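Local structure of dipeptidase (Streptococcus thermophilus, 3PEB) at residues T110-Q113 against G114-V118; N125-P128 against F129-M133; I10-F13 against L14-K18; V24-P27 against V28-N31. The protein probably acts as a manganese-dependent dipeptidase of the M24B peptidase family, this chain being only its N-terminal, creatinase/prolidase-type domain. One frame throughout, in Å; residues are numbered along the deposited sequence.

Interaction 1: residues T110-Q113 against G114-V118. With NA (sodium ion), chain M.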
loop_
_atom_site.group_PDB
_atom_site.type_symbol
_atom_site.label_atom_id
_atom_site.label_comp_id
_atom_site.label_asym_id
_atom_site.label_seq_id
_atom_site.Cartn_x
_atom_site.Cartn_y
_atom_site.Cartn_z
ATOM N N THR A 110 -10.705 11.121 3.619
ATOM C CA THR A 110 -9.551 11.751 4.288
ATOM C C THR A 110 -8.232 11.102 3.830
ATOM O O THR A 110 -7.303 11.790 3.446
ATOM C CB THR A 110 -9.711 11.642 5.816
ATOM O OG1 THR A 110 -10.934 12.284 6.182
ATOM C CG2 THR A 110 -8.520 12.288 6.566
ATOM N N LYS A 111 -8.168 9.771 3.816
ATOM C CA LYS A 111 -6.967 9.078 3.396
ATOM C C LYS A 111 -6.733 9.224 1.898
ATOM O O LYS A 111 -5.602 9.360 1.434
ATOM C CB LYS A 111 -7.044 7.581 3.766
ATOM C CG LYS A 111 -6.956 7.298 5.275
ATOM C CD LYS A 111 -6.935 5.776 5.517
ATOM C CE LYS A 111 -6.944 5.455 7.021
ATOM N NZ LYS A 111 -6.626 3.990 7.169
ATOM N N PHE A 112 -7.805 9.176 1.126
ATOM C CA PHE A 112 -7.696 9.372 -0.305
ATOM C C PHE A 112 -7.094 10.763 -0.616
ATOM O O PHE A 112 -6.181 10.879 -1.486
ATOM C CB PHE A 112 -9.070 9.177 -0.941
ATOM C CG PHE A 112 -9.084 9.297 -2.433
ATOM C CD1 PHE A 112 -8.349 8.429 -3.214
ATOM C CD2 PHE A 112 -9.847 10.258 -3.058
ATOM C CE1 PHE A 112 -8.371 8.528 -4.611
ATOM C CE2 PHE A 112 -9.868 10.363 -4.452
ATOM C CZ PHE A 112 -9.120 9.487 -5.222
ATOM N N GLN A 113 -7.596 11.796 0.060
ATOM C CA GLN A 113 -7.060 13.159 -0.096
ATOM C C GLN A 113 -5.574 13.229 0.318
ATOM O O GLN A 113 -4.763 13.823 -0.394
ATOM C CB GLN A 113 -7.940 14.207 0.622
ATOM C CG GLN A 113 -9.262 14.361 -0.109
ATOM C CD GLN A 113 -10.045 15.605 0.256
ATOM O OE1 GLN A 113 -10.876 16.065 -0.548
ATOM N NE2 GLN A 113 -9.798 16.162 1.443
ATOM N N GLY A 114 -5.215 12.541 1.399
ATOM C CA GLY A 114 -3.808 12.457 1.830
ATOM C C GLY A 114 -2.943 11.835 0.745
ATOM O O GLY A 114 -1.896 12.387 0.395
ATOM N N LEU A 115 -3.391 10.711 0.190
ATOM C CA LEU A 115 -2.638 10.006 -0.874
ATOM C C LEU A 115 -2.506 10.877 -2.094
ATOM O O LEU A 115 -1.476 10.870 -2.788
ATOM C CB LEU A 115 -3.299 8.675 -1.248
ATOM C CG LEU A 115 -3.185 7.581 -0.184
ATOM C CD1 LEU A 115 -4.115 6.398 -0.575
ATOM C CD2 LEU A 115 -1.726 7.156 0.030
ATOM N N GLN A 116 -3.542 11.661 -2.369
ATOM C CA GLN A 116 -3.498 12.596 -3.496
ATOM C C GLN A 116 -2.488 13.727 -3.284
ATOM O O GLN A 116 -2.040 14.331 -4.273
ATOM C CB GLN A 116 -4.894 13.192 -3.802
ATOM C CG GLN A 116 -5.836 12.242 -4.544
ATOM C CD GLN A 116 -7.209 12.877 -4.736
ATOM O OE1 GLN A 116 -8.010 12.962 -3.797
ATOM N NE2 GLN A 116 -7.467 13.369 -5.926
ATOM N N THR A 117 -2.098 14.021 -2.042
ATOM C CA THR A 117 -1.042 15.015 -1.840
ATOM C C THR A 117 0.360 14.422 -2.141
ATOM O O THR A 117 1.302 15.173 -2.380
ATOM C CB THR A 117 -1.012 15.639 -0.438
ATOM O OG1 THR A 117 -0.664 14.649 0.530
ATOM C CG2 THR A 117 -2.365 16.316 -0.074
ATOM N N VAL A 118 0.479 13.101 -2.083
ATOM C CA VAL A 118 1.751 12.395 -2.303
ATOM C C VAL A 118 1.904 12.010 -3.784
ATOM O O VAL A 118 2.949 12.234 -4.400
ATOM C CB VAL A 118 1.820 11.153 -1.401
ATOM C CG1 VAL A 118 3.105 10.314 -1.655
ATOM C CG2 VAL A 118 1.748 11.539 0.090
HETATM NA NA NA M . -2.266 13.914 -6.781
HETATM O O HOH W 1 -0.190 15.391 -6.724
HETATM O O HOH W 2 -3.615 15.831 -6.728
HETATM O O HOH W 3 -3.767 12.134 -7.451
#
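In helix 109-118, the crossover of a beta-alpha-beta unit, Phe-112 and Gln-116 meet one turn apart. Gln-116 brings its amide over one face of the Phe-112 ring, with CD 3.7 Å from Phe-112 CE2 and OE1 nearer, 3.3 Å from that same Phe-112 CE2. Ring and amide planes are 30° apart, so the amide leans over the ring rather than lying flat on it. Phe-112 can offer this face because its CG stands anti to the backbone N (chi1 -178°), tipping the ring toward the following turn; the long, straight chain of Gln-116 reaches it. Gln-113 CG flanks the amide, 4.1 Å from Gln-116 OE1.

The backbone below is helical: Gly-114 N donates to Thr-110 O (3.0 Å) and Leu-115 N to Lys-111 O (2.9 Å). The spiral slackens at Thr-117, whose N makes only a weak bond to Gln-113 O. Threonine suits this turn, since its hydroxyl folds back and OG1 donates to Gly-114 O at 2.6 Å, in the carbonyl plane and on a lone pair; Thr-117 N grips the same oxygen. In the same last turn, Gln-116 O binds a sodium ion at 2.5 Å, which Phe-119 O and three waters also bind. Such carbonyls near a helix C terminus would be electron-rich, and a hard cation is a natural partner.

Buried Leu-115 and Val-118, with Thr-117 at the margin, touch Trp-85 of helix 84-91, while Phe-112 meets Phe-123 of strand 122-125 edge-to-face.

Interaction 2: residues N125-P128 against F129-M133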
loop_
_atom_site.group_PDB
_atom_site.type_symbol
_atom_site.label_atom_id
_atom_site.label_comp_id
_atom_site.label_asym_id
_atom_site.label_seq_id
_atom_site.Cartn_x
_atom_site.Cartn_y
_atom_site.Cartn_z
ATOM N N ASN A 125 -10.043 1.623 -9.077
ATOM C CA ASN A 125 -10.513 0.784 -7.970
ATOM C C ASN A 125 -9.979 -0.670 -8.030
ATOM O O ASN A 125 -10.255 -1.389 -8.966
ATOM C CB ASN A 125 -12.032 0.736 -7.987
ATOM C CG ASN A 125 -12.622 0.152 -6.734
ATOM O OD1 ASN A 125 -11.918 -0.110 -5.751
ATOM N ND2 ASN A 125 -13.963 0.004 -6.734
ATOM N N LEU A 126 -9.232 -1.051 -7.004
ATOM C CA LEU A 126 -8.655 -2.389 -6.813
ATOM C C LEU A 126 -9.592 -3.350 -6.114
ATOM O O LEU A 126 -9.358 -4.564 -6.128
ATOM C CB LEU A 126 -7.398 -2.277 -5.955
ATOM C CG LEU A 126 -6.466 -3.501 -5.856
ATOM C CD1 LEU A 126 -5.894 -3.867 -7.240
ATOM C CD2 LEU A 126 -5.360 -3.172 -4.857
ATOM N N THR A 127 -10.656 -2.839 -5.485
ATOM C CA THR A 127 -11.473 -3.683 -4.631
ATOM C C THR A 127 -12.083 -4.889 -5.363
ATOM O O THR A 127 -12.087 -6.005 -4.824
ATOM C CB THR A 127 -12.564 -2.844 -3.862
ATOM O OG1 THR A 127 -11.935 -2.071 -2.829
ATOM C CG2 THR A 127 -13.590 -3.793 -3.218
ATOM N N PRO A 128 -12.604 -4.690 -6.585
ATOM C CA PRO A 128 -13.166 -5.835 -7.300
ATOM C C PRO A 128 -12.144 -6.969 -7.534
ATOM O O PRO A 128 -12.461 -8.145 -7.323
ATOM C CB PRO A 128 -13.639 -5.221 -8.618
ATOM C CG PRO A 128 -14.006 -3.799 -8.244
ATOM C CD PRO A 128 -12.909 -3.416 -7.269
ATOM N N PHE A 129 -10.918 -6.606 -7.892
ATOM C CA PHE A 129 -9.880 -7.603 -8.058
ATOM C C PHE A 129 -9.564 -8.337 -6.750
ATOM O O PHE A 129 -9.418 -9.586 -6.755
ATOM C CB PHE A 129 -8.630 -7.017 -8.669
ATOM C CG PHE A 129 -7.588 -8.067 -8.970
ATOM C CD1 PHE A 129 -7.845 -9.035 -9.924
ATOM C CD2 PHE A 129 -6.397 -8.127 -8.260
ATOM C CE1 PHE A 129 -6.906 -10.047 -10.199
ATOM C CE2 PHE A 129 -5.453 -9.142 -8.541
ATOM C CZ PHE A 129 -5.722 -10.081 -9.498
ATOM N N ILE A 130 -9.509 -7.606 -5.630
ATOM C CA ILE A 130 -9.247 -8.252 -4.350
ATOM C C ILE A 130 -10.336 -9.299 -4.050
ATOM O O ILE A 130 -10.014 -10.421 -3.654
ATOM C CB ILE A 130 -9.081 -7.253 -3.184
ATOM C CG1 ILE A 130 -7.875 -6.318 -3.408
ATOM C CG2 ILE A 130 -8.966 -7.986 -1.833
ATOM C CD1 ILE A 130 -6.564 -6.989 -3.730
ATOM N N HIS A 131 -11.610 -8.950 -4.257
ATOM C CA HIS A 131 -12.694 -9.919 -4.060
ATOM C C HIS A 131 -12.541 -11.134 -4.989
ATOM O O HIS A 131 -12.726 -12.275 -4.562
ATOM C CB HIS A 131 -14.064 -9.257 -4.252
ATOM C CG HIS A 131 -14.425 -8.282 -3.171
ATOM N ND1 HIS A 131 -14.116 -8.489 -1.843
ATOM C CD2 HIS A 131 -15.099 -7.108 -3.220
ATOM C CE1 HIS A 131 -14.557 -7.468 -1.125
ATOM N NE2 HIS A 131 -15.166 -6.622 -1.937
ATOM N N LYS A 132 -12.185 -10.886 -6.247
ATOM C CA LYS A 132 -11.977 -11.951 -7.232
ATOM C C LYS A 132 -10.885 -12.928 -6.760
ATOM O O LYS A 132 -11.046 -14.147 -6.868
ATOM C CB LYS A 132 -11.575 -11.341 -8.571
ATOM C CG LYS A 132 -11.730 -12.222 -9.787
ATOM C CD LYS A 132 -11.439 -11.419 -11.075
ATOM C CE LYS A 132 -12.134 -12.017 -12.312
ATOM N NZ LYS A 132 -11.487 -13.286 -12.759
HETATM N N MSE A 133 -9.792 -12.391 -6.213
HETATM C CA MSE A 133 -8.696 -13.230 -5.727
HETATM C C MSE A 133 -9.158 -14.199 -4.649
HETATM O O MSE A 133 -8.635 -15.307 -4.545
HETATM C CB MSE A 133 -7.560 -12.385 -5.150
HETATM C CG MSE A 133 -6.714 -11.702 -6.171
HETATM SE SE MSE A 133 -5.229 -10.782 -5.276
HETATM C CE MSE A 133 -4.122 -12.354 -4.964
HETATM O O HOH W 4 -10.304 -4.118 -9.351
#
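Leu-126 and Ile-130 pack one turn apart at the start of helix 127-133, which an Asx turn at Asn-125 leads into from strand 122-125. The opening of a helix leaves N-H groups without backbone acceptors, and here several means of filling them are combined. Thr-127 N donates to Asn-125 OD1 at 3.0 Å, a capping bond that is fairly straight at the hydrogen (163°) although the donor stands well above the carbonyl plane. Asparagine suits the place because its short side chain sets a carbonyl oxygen within reach of the N-H two residues on; OD1 also accepts from Phe-104 N. Pro-128 has no N-H to satisfy, which suits a first turn. Phe-129 N is served by water 4, at 2.9 Å, and that water in turn donates to Asn-125 O, tying the end of the strand to the helix.

From here the regular helical bonds take over. Ile-130 N reaches Leu-126 O at 3.1 Å, His-131 N reaches Thr-127 O, and Lys-132 N reaches Pro-128 O; the first two approach nearly along the C=O axis. Thr-127 OG1 has a weak bond from Asp-105 N.

The apolar side faces the protein interior. Leu-126 CG lies 4.0 Å from Ile-130 CG1, the two branched chains crossing at a slant, and Leu-126 also touches Ala-22 and Val-24 of strand 21-24. Leu-126 CD1 comes obliquely to Phe-129 CD2 at 4.4 Å. One face of the Phe-129 ring is covered from the next turn, where CG of Met-133, a selenomethionine, sits 3.7 Å above the ring plane, offset toward the rim.

Interaction 3: residues I10-F13 against L14-K18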
loop_
_atom_site.group_PDB
_atom_site.type_symbol
_atom_site.label_atom_id
_atom_site.label_comp_id
_atom_site.label_asym_id
_atom_site.label_seq_id
_atom_site.Cartn_x
_atom_site.Cartn_y
_atom_site.Cartn_z
ATOM N N ILE A 10 -1.068 -9.660 -7.868
ATOM C CA ILE A 10 -1.336 -8.207 -7.852
ATOM C C ILE A 10 -0.504 -7.539 -8.941
ATOM O O ILE A 10 -1.012 -6.700 -9.681
ATOM C CB ILE A 10 -1.021 -7.534 -6.492
ATOM C CG1 ILE A 10 -1.995 -8.034 -5.412
ATOM C CG2 ILE A 10 -1.092 -5.966 -6.632
ATOM C CD1 ILE A 10 -3.389 -7.334 -5.417
ATOM N N ARG A 11 0.780 -7.886 -9.022
ATOM C CA ARG A 11 1.647 -7.270 -10.032
ATOM C C ARG A 11 1.207 -7.616 -11.469
ATOM O O ARG A 11 1.273 -6.762 -12.351
ATOM C CB ARG A 11 3.118 -7.633 -9.800
ATOM C CG ARG A 11 3.743 -6.918 -8.567
ATOM C CD ARG A 11 5.246 -7.169 -8.468
ATOM N NE ARG A 11 5.487 -8.498 -7.927
ATOM C CZ ARG A 11 5.729 -8.781 -6.652
ATOM N NH1 ARG A 11 5.837 -7.832 -5.733
ATOM N NH2 ARG A 11 5.905 -10.045 -6.293
ATOM N N HIS A 12 0.725 -8.840 -11.698
ATOM C CA HIS A 12 0.221 -9.236 -13.023
ATOM C C HIS A 12 -0.999 -8.384 -13.392
ATOM O O HIS A 12 -1.134 -7.913 -14.525
ATOM C CB HIS A 12 -0.122 -10.748 -13.038
ATOM C CG HIS A 12 -0.693 -11.242 -14.334
ATOM N ND1 HIS A 12 0.094 -11.730 -15.357
ATOM C CD2 HIS A 12 -1.975 -11.345 -14.770
ATOM C CE1 HIS A 12 -0.675 -12.098 -16.371
ATOM N NE2 HIS A 12 -1.933 -11.862 -16.044
ATOM N N PHE A 13 -1.900 -8.218 -12.434
ATOM C CA PHE A 13 -3.083 -7.395 -12.626
ATOM C C PHE A 13 -2.712 -5.947 -12.951
ATOM O O PHE A 13 -3.282 -5.358 -13.879
ATOM C CB PHE A 13 -3.961 -7.441 -11.376
ATOM C CG PHE A 13 -5.098 -6.466 -11.415
ATOM C CD1 PHE A 13 -4.942 -5.196 -10.934
ATOM C CD2 PHE A 13 -6.315 -6.816 -11.999
ATOM C CE1 PHE A 13 -6.017 -4.271 -10.973
ATOM C CE2 PHE A 13 -7.380 -5.912 -12.050
ATOM C CZ PHE A 13 -7.217 -4.632 -11.544
ATOM N N LEU A 14 -1.749 -5.387 -12.206
ATOM C CA LEU A 14 -1.299 -4.017 -12.464
ATOM C C LEU A 14 -0.774 -3.890 -13.896
ATOM O O LEU A 14 -1.137 -2.955 -14.655
ATOM C CB LEU A 14 -0.224 -3.582 -11.460
ATOM C CG LEU A 14 -0.651 -3.422 -10.000
ATOM C CD1 LEU A 14 0.578 -3.134 -9.081
ATOM C CD2 LEU A 14 -1.703 -2.271 -9.968
ATOM N N ASN A 15 0.071 -4.846 -14.267
ATOM C CA ASN A 15 0.694 -4.845 -15.563
ATOM C C ASN A 15 -0.336 -4.935 -16.692
ATOM O O ASN A 15 -0.254 -4.192 -17.636
ATOM C CB ASN A 15 1.725 -5.989 -15.633
ATOM C CG ASN A 15 2.390 -6.085 -16.981
ATOM O OD1 ASN A 15 2.021 -6.927 -17.777
ATOM N ND2 ASN A 15 3.324 -5.186 -17.264
ATOM N N GLU A 16 -1.297 -5.846 -16.579
ATOM C CA GLU A 16 -2.402 -5.958 -17.543
ATOM C C GLU A 16 -3.162 -4.621 -17.725
ATOM O O GLU A 16 -3.669 -4.325 -18.808
ATOM C CB GLU A 16 -3.443 -6.945 -17.036
ATOM C CG GLU A 16 -3.195 -8.406 -17.203
ATOM C CD GLU A 16 -4.474 -9.199 -16.867
ATOM O OE1 GLU A 16 -4.913 -9.176 -15.677
ATOM O OE2 GLU A 16 -5.052 -9.797 -17.788
ATOM N N ASN A 17 -3.253 -3.845 -16.648
ATOM C CA ASN A 17 -4.060 -2.616 -16.612
ATOM C C ASN A 17 -3.234 -1.328 -16.701
ATOM O O ASN A 17 -3.751 -0.236 -16.442
ATOM C CB ASN A 17 -4.949 -2.645 -15.363
ATOM C CG ASN A 17 -6.046 -3.689 -15.466
ATOM O OD1 ASN A 17 -7.011 -3.486 -16.188
ATOM N ND2 ASN A 17 -5.878 -4.834 -14.793
ATOM N N LYS A 18 -1.960 -1.469 -17.082
ATOM C CA LYS A 18 -1.047 -0.331 -17.331
ATOM C C LYS A 18 -0.859 0.580 -16.125
ATOM O O LYS A 18 -0.704 1.804 -16.231
ATOM C CB LYS A 18 -1.488 0.429 -18.575
ATOM C CG LYS A 18 -1.468 -0.469 -19.818
ATOM C CD LYS A 18 -1.595 0.330 -21.109
ATOM C CE LYS A 18 -2.174 -0.518 -22.250
ATOM N NZ LYS A 18 -1.625 -1.917 -22.307
HETATM O O HOH W 5 0.226 -9.131 -17.059
#
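Asn-17 folds back onto Phe-13 where helix 6-16 ends. Its CB already lies 3.5 Å from Phe-13 O, and CG keeps about the same distance from that oxygen. The tip then does two jobs. ND2 donates to Phe-13 O at 2.8 Å (N-H...O angle 154°), and it also stands 3.3 Å above one face of the Phe-13 ring, toward the rim and near CE2. Ring and amide planes are inclined by 44°. With chi1 -70°, CG lies beside the Asn-17 backbone N, which turns the amide back along the helix. The ring meets it because Phe-13 CG is anti to its own N.

Asn-17 N adds a weak bond to Phe-13 O. Beyond it Lys-18, with positive phi, is the C-prime residue of a Schellman motif: Lys-18 N reaches Asn-15 O, and Ser-19 N reaches Leu-14 O.

On the outer side, water 5 donates to both His-12 O and Asn-15 OD1, while Asn-15 ND2 is held by Glu-51. Glu-16 crosses the His-12 ring at a slant, its OE1 3.8 Å from His-12 CD2. Toward the interior, Ile-10 CG2 touches Leu-14 CD1 at 4.1 Å.

Asparagine thus provides one more donor where the helix runs out of N-H groups. One N-H of ND2 is spent on Phe-13 O and the other does not point at the ring centre, so the ring contact is mainly van der Waals.

Interaction 4: residues V24-P27 against V28-N31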
loop_
_atom_site.group_PDB
_atom_site.type_symbol
_atom_site.label_atom_id
_atom_site.label_comp_id
_atom_site.label_asym_id
_atom_site.label_seq_id
_atom_site.Cartn_x
_atom_site.Cartn_y
_atom_site.Cartn_z
ATOM N N VAL A 24 -2.531 -0.696 -1.089
ATOM C CA VAL A 24 -3.406 -1.559 -0.326
ATOM C C VAL A 24 -3.528 -0.965 1.070
ATOM O O VAL A 24 -2.518 -0.718 1.733
ATOM C CB VAL A 24 -2.843 -3.012 -0.291
ATOM C CG1 VAL A 24 -3.697 -3.943 0.605
ATOM C CG2 VAL A 24 -2.783 -3.594 -1.723
ATOM N N SER A 25 -4.770 -0.724 1.494
ATOM C CA SER A 25 -5.050 -0.081 2.754
ATOM C C SER A 25 -5.846 -0.918 3.747
ATOM O O SER A 25 -5.775 -0.648 4.952
ATOM C CB SER A 25 -5.817 1.233 2.522
ATOM O OG SER A 25 -6.994 1.005 1.793
ATOM N N ASP A 26 -6.621 -1.890 3.274
ATOM C CA ASP A 26 -7.476 -2.674 4.141
ATOM C C ASP A 26 -6.584 -3.636 4.900
ATOM O O ASP A 26 -5.849 -4.410 4.271
ATOM C CB ASP A 26 -8.509 -3.449 3.289
ATOM C CG ASP A 26 -9.535 -4.163 4.124
ATOM O OD1 ASP A 26 -9.285 -4.424 5.323
ATOM O OD2 ASP A 26 -10.631 -4.414 3.591
ATOM N N PRO A 27 -6.601 -3.581 6.255
ATOM C CA PRO A 27 -5.768 -4.516 7.023
ATOM C C PRO A 27 -6.016 -5.980 6.715
ATOM O O PRO A 27 -5.082 -6.805 6.751
ATOM C CB PRO A 27 -6.141 -4.198 8.495
ATOM C CG PRO A 27 -6.559 -2.733 8.435
ATOM C CD PRO A 27 -7.348 -2.652 7.142
ATOM N N VAL A 28 -7.251 -6.316 6.374
ATOM C CA VAL A 28 -7.590 -7.690 5.986
ATOM C C VAL A 28 -6.833 -8.077 4.697
ATOM O O VAL A 28 -6.265 -9.175 4.601
ATOM C CB VAL A 28 -9.113 -7.846 5.831
ATOM C CG1 VAL A 28 -9.467 -9.224 5.303
ATOM C CG2 VAL A 28 -9.825 -7.578 7.203
ATOM N N THR A 29 -6.784 -7.169 3.733
ATOM C CA THR A 29 -6.054 -7.395 2.468
ATOM C C THR A 29 -4.549 -7.433 2.696
ATOM O O THR A 29 -3.854 -8.277 2.086
ATOM C CB THR A 29 -6.367 -6.309 1.416
ATOM O OG1 THR A 29 -7.787 -6.115 1.324
ATOM C CG2 THR A 29 -5.775 -6.646 0.020
ATOM N N VAL A 30 -4.021 -6.529 3.550
ATOM C CA VAL A 30 -2.597 -6.571 3.847
ATOM C C VAL A 30 -2.229 -7.961 4.402
ATOM O O VAL A 30 -1.268 -8.574 3.967
ATOM C CB VAL A 30 -2.157 -5.458 4.806
ATOM C CG1 VAL A 30 -0.713 -5.683 5.232
ATOM C CG2 VAL A 30 -2.288 -4.060 4.147
ATOM N N ASN A 31 -2.985 -8.446 5.378
ATOM C CA ASN A 31 -2.739 -9.772 5.962
ATOM C C ASN A 31 -2.886 -10.880 4.919
ATOM O O ASN A 31 -2.065 -11.806 4.839
ATOM C CB ASN A 31 -3.672 -10.008 7.165
ATOM C CG ASN A 31 -3.353 -11.297 7.917
ATOM O OD1 ASN A 31 -2.206 -11.597 8.202
ATOM N ND2 ASN A 31 -4.384 -12.060 8.232
#
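Asp-26 reaches over Pro-27 to hold Val-28 N by a capping bond, OD1 to N 3.0 Å, with an N-H...O angle of 149°. The amide meets OD1 from above the carboxylate plane. CG of Asp-26 is anti to its backbone N (chi1 -173°), which turns the carboxylate forward alongside the Val-28 side chain, and OD1 lies 3.5 Å from Val-28 CB. A negative group here would probably also be favoured by the partial positive charge of the helix start.

The backbone bonds begin with the same residue: Val-30 N donates to Asp-26 O at 2.9 Å and Asn-31 N to Pro-27 O at 3.0 Å.

Together these make Asp-26 the N-cap of helix 27-34, at the turn by which strand 21-24 passes into that helix within the creatinase/prolidase N-terminal domain. Pro-27 fits the first helical position well, since it has no N-H to satisfy and its ring already fixes a helical phi.

Van der Waals contacts fill the inside of the turn. Val-24 sends CG1 across to Thr-29 CG2 at 3.5 Å, tighter than usual for two carbons, and on to Val-30 CG2 at 3.8 Å. Beta-branched residues suit this spot, each presenting a methyl close to the backbone. Thr-29 OG1 lies against Asp-26 CB, 3.4 Å away, the two side chains crossing at about a right angle.

Polar groups near the cap are met from outside. Thr-29 OG1 is hydrogen-bonded to Glu-103 OE2. The other carboxylate oxygen, Glu-103 OE1, accepts from both Ser-25 N and Asp-26 N.

From the N terminus the order is interaction 3, interaction 4, interaction 1 and interaction 2. Each is one unbroken stretch that closes just a helical turn or cap, so they follow in series, and none nests in or crosses another. Interaction 3 ends helix 6-16 and interaction 4 starts helix 27-34; interaction 2 joins them in space. There Phe-129 stacks on Phe-13, Ile-130 CD1 lies 3.6 Å from Ile-10 CD1, and Ile-130 also reaches Thr-29, bringing the last helix against the first two. Interaction 1 touches none of the others; its centre is about 21 Å from that of interaction 2, to which strand 122-125 leads.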